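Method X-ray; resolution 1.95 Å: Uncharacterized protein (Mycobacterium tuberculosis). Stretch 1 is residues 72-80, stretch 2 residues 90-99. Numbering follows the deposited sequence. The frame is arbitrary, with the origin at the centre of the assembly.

Stretch 1, residues 72-80: HDRVIRTEP
Stretch 2 (90-99) GVQVWSGPTD

Neighbouring antiparallel strands alternate between pairs joined by two backbone hydrogen bonds and pairs joined by none, and the contact between residues 72-80 and 90-99 of this mycobacterial protein is a compact example. Strand 74-80 runs against strand 90-97 with 156° between their N-to-C directions and a closest axial approach of 4.5 Å; the area buried between the stretches, both sides summed, is 654 Å².

The account begins ahead of the strand; His72 (phi/psi -110/9, chi1 m) makes no contact. Asp73 adopts a left-handed conformation (52/41) with chi1 t, and its carbonyl faces the residues that follow the partner strand: Thr98 N donates a weak hydrogen bond to Asp73 O at 3.2 Å and 120°. Thr98 (-62/-59, chi1 m) also donates weakly from OG1 to Asp73 O at 2.9 Å, but Thr98 OG1 lies an implausible 2.3 Å from Asp73 OD1, so its position is less certain.

From Arg74 onward every residue is extended, phi between -109° and -127° until Pro80 and psi between 117° and 154°. In the partner, residues 91-95 are extended too (phi -101° to -137°, psi 132° to 160°), and Gly90 almost fully so (-174/-179). Arg74, modelled only to CB, opposes Pro97 (-52/155, C-gamma exo) as a non-hydrogen-bonded pair, CA to CA 4.4 Å, and their side chains diverge. Val75, likewise truncated at CB, pairs with Gly96. Val75 N donates to Gly96 O at 2.9 Å and 166°, whereas the return bond from Gly96 N to Val75 O is weak, 3.3 Å and 137°, in keeping with the wider CA separation of 5.8 Å. Gly96 sits at 161/-178, where a CB would be jammed against the preceding carbonyl oxygen; this backbone calls for glycine.

Ile76 (chi1 m, chi2 t) faces Ser95 (chi1 m), CA to CA 4.5 Å. Such narrow pairs carry no mutual hydrogen bonds, but their CA-H groups approach carbonyls: Ile76 CA lies 3.5 Å from Trp94 O. On the face shared by Ile76, Thr78, Pro80, Val91, Val93 and Ser95, Ile76 CG2 packs 3.8 Å from Val93 CG1.

Arg77 and Trp94 form a regular two-bond pair, Arg77 N to Trp94 O 2.8 Å and Trp94 N to Arg77 O 2.9 Å. Their side chains project from the face that also carries Val75, Glu79 and Gln92. With Arg77 at m, t, p (chi4 150°) and Trp94 at chi1 t, chi2 93°, Arg77 CG meets the indole edge near its plane, 4.0 Å from Trp94 CE3.

Thr78 (chi1 p) returns to the Ile76 face opposite Val93 (chi1 t), with Thr78 CG2 3.9 Å from Val93 CG2. Glu79 (m, m, chi3 -35°) and Gln92 (chi1 -137°, between wells; chi2 t) repeat the two-hydrogen-bond pairing: Glu79 N to Gln92 O and Gln92 N to Glu79 O are both 2.8 Å. Pro80 (-66/146, C-gamma endo) lacks an amide hydrogen and fittingly occupies a non-hydrogen-bonded position opposite Val91 (chi1 t), CA to CA 4.5 Å.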

# COMPACT_ATOMS: atom_id res chain seq x y z
N HIS B 72 47.26 -9.51 -12.47
CA HIS B 72 46.48 -10.15 -11.42
C HIS B 72 45.95 -11.52 -11.83
O HIS B 72 45.14 -12.11 -11.10
CB HIS B 72 45.33 -9.24 -10.99
CG HIS B 72 45.77 -7.88 -10.55
ND1 HIS B 72 45.55 -6.75 -11.30
CD2 HIS B 72 46.45 -7.48 -9.45
CE1 HIS B 72 46.05 -5.70 -10.67
NE2 HIS B 72 46.61 -6.12 -9.54
N ASP B 73 46.40 -12.02 -12.98
CA ASP B 73 45.98 -13.32 -13.51
C ASP B 73 44.45 -13.44 -13.55
O ASP B 73 43.89 -14.48 -13.22
CB ASP B 73 46.58 -14.46 -12.68
CG ASP B 73 46.45 -15.80 -13.36
OD1 ASP B 73 46.28 -15.82 -14.60
OD2 ASP B 73 46.53 -16.83 -12.66
N ARG B 74 43.80 -12.36 -13.96
CA ARG B 74 42.34 -12.33 -14.01
C ARG B 74 41.87 -12.10 -15.44
O ARG B 74 42.59 -11.52 -16.26
CB ARG B 74 41.79 -11.25 -13.08
N VAL B 75 40.66 -12.56 -15.72
CA VAL B 75 39.99 -12.30 -16.99
C VAL B 75 38.66 -11.62 -16.72
O VAL B 75 37.95 -11.99 -15.79
CB VAL B 75 39.76 -13.58 -17.80
N ILE B 76 38.34 -10.61 -17.53
CA ILE B 76 37.07 -9.92 -17.44
C ILE B 76 36.23 -10.30 -18.65
O ILE B 76 36.70 -10.23 -19.78
CB ILE B 76 37.24 -8.39 -17.38
CG1 ILE B 76 38.26 -8.00 -16.29
CG2 ILE B 76 35.91 -7.69 -17.16
CD1 ILE B 76 38.47 -6.51 -16.13
N ARG B 77 35.00 -10.72 -18.42
CA ARG B 77 34.15 -11.10 -19.54
C ARG B 77 32.91 -10.23 -19.56
O ARG B 77 32.28 -10.01 -18.53
CB ARG B 77 33.79 -12.58 -19.47
CG ARG B 77 35.01 -13.47 -19.35
CD ARG B 77 34.65 -14.93 -19.50
NE ARG B 77 33.83 -15.14 -20.68
CZ ARG B 77 33.82 -16.27 -21.38
NH1 ARG B 77 34.60 -17.28 -21.02
NH2 ARG B 77 33.03 -16.38 -22.45
N THR B 78 32.60 -9.70 -20.74
CA THR B 78 31.45 -8.83 -20.88
C THR B 78 30.50 -9.33 -21.97
O THR B 78 30.91 -9.84 -23.01
CB THR B 78 31.88 -7.39 -21.19
OG1 THR B 78 32.77 -7.38 -22.31
CG2 THR B 78 32.56 -6.75 -19.99
N GLU B 79 29.21 -9.16 -21.69
CA GLU B 79 28.13 -9.53 -22.59
C GLU B 79 27.23 -8.32 -22.78
O GLU B 79 26.64 -7.84 -21.81
CB GLU B 79 27.32 -10.70 -22.02
CG GLU B 79 28.09 -11.99 -21.91
CD GLU B 79 28.51 -12.53 -23.26
OE1 GLU B 79 27.75 -12.36 -24.22
OE2 GLU B 79 29.60 -13.12 -23.34
N PRO B 80 27.15 -7.81 -24.01
CA PRO B 80 26.26 -6.68 -24.29
C PRO B 80 24.80 -7.08 -24.13
O PRO B 80 24.44 -8.23 -24.40
CB PRO B 80 26.58 -6.35 -25.76
CG PRO B 80 27.03 -7.63 -26.33
CD PRO B 80 27.85 -8.25 -25.23
N GLY B 90 22.54 -2.29 -21.66
CA GLY B 90 23.42 -2.63 -20.56
C GLY B 90 24.51 -3.60 -20.96
O GLY B 90 24.60 -4.02 -22.11
N VAL B 91 25.33 -3.95 -19.97
CA VAL B 91 26.43 -4.89 -20.14
C VAL B 91 26.45 -5.81 -18.92
O VAL B 91 26.32 -5.34 -17.79
CB VAL B 91 27.80 -4.17 -20.28
CG1 VAL B 91 28.96 -5.17 -20.28
CG2 VAL B 91 27.83 -3.30 -21.53
N GLN B 92 26.60 -7.11 -19.15
CA GLN B 92 26.73 -8.05 -18.05
C GLN B 92 28.21 -8.38 -17.92
O GLN B 92 28.86 -8.66 -18.92
CB GLN B 92 25.90 -9.30 -18.29
CG GLN B 92 25.16 -9.77 -17.06
CD GLN B 92 24.08 -10.77 -17.39
OE1 GLN B 92 23.92 -11.16 -18.56
NE2 GLN B 92 23.32 -11.19 -16.38
N VAL B 93 28.73 -8.33 -16.69
CA VAL B 93 30.18 -8.46 -16.47
C VAL B 93 30.53 -9.53 -15.44
O VAL B 93 29.86 -9.65 -14.40
CB VAL B 93 30.80 -7.12 -16.01
CG1 VAL B 93 32.34 -7.20 -15.98
CG2 VAL B 93 30.35 -5.99 -16.92
N TRP B 94 31.59 -10.29 -15.71
CA TRP B 94 32.09 -11.28 -14.77
C TRP B 94 33.61 -11.21 -14.73
O TRP B 94 34.24 -11.08 -15.77
CB TRP B 94 31.63 -12.68 -15.17
CG TRP B 94 32.21 -13.77 -14.34
CD1 TRP B 94 31.67 -14.33 -13.22
CD2 TRP B 94 33.47 -14.43 -14.55
NE1 TRP B 94 32.50 -15.30 -12.72
CE2 TRP B 94 33.62 -15.38 -13.52
CE3 TRP B 94 34.48 -14.30 -15.50
CZ2 TRP B 94 34.74 -16.20 -13.42
CZ3 TRP B 94 35.60 -15.12 -15.40
CH2 TRP B 94 35.71 -16.06 -14.36
N SER B 95 34.18 -11.27 -13.53
CA SER B 95 35.64 -11.29 -13.37
C SER B 95 36.08 -12.47 -12.52
O SER B 95 35.28 -13.03 -11.76
CB SER B 95 36.14 -10.00 -12.72
OG SER B 95 35.84 -8.87 -13.52
N GLY B 96 37.34 -12.85 -12.63
CA GLY B 96 37.89 -13.91 -11.81
C GLY B 96 39.16 -14.47 -12.41
O GLY B 96 39.60 -13.99 -13.46
N PRO B 97 39.74 -15.49 -11.75
CA PRO B 97 40.96 -16.16 -12.22
C PRO B 97 40.84 -16.60 -13.67
O PRO B 97 39.73 -16.82 -14.16
CB PRO B 97 41.08 -17.36 -11.27
CG PRO B 97 40.39 -16.92 -10.03
CD PRO B 97 39.22 -16.09 -10.51
N THR B 98 41.98 -16.74 -14.34
CA THR B 98 42.03 -16.94 -15.79
C THR B 98 41.34 -18.22 -16.26
O THR B 98 40.40 -18.16 -17.06
CB THR B 98 43.48 -16.97 -16.30
OG1 THR B 98 44.25 -15.95 -15.64
CG2 THR B 98 43.52 -16.74 -17.81
N ASP B 99 41.80 -19.36 -15.77
CA ASP B 99 41.29 -20.65 -16.22
C ASP B 99 39.99 -21.04 -15.50
O ASP B 99 39.51 -22.16 -15.64
CB ASP B 99 42.34 -21.74 -16.01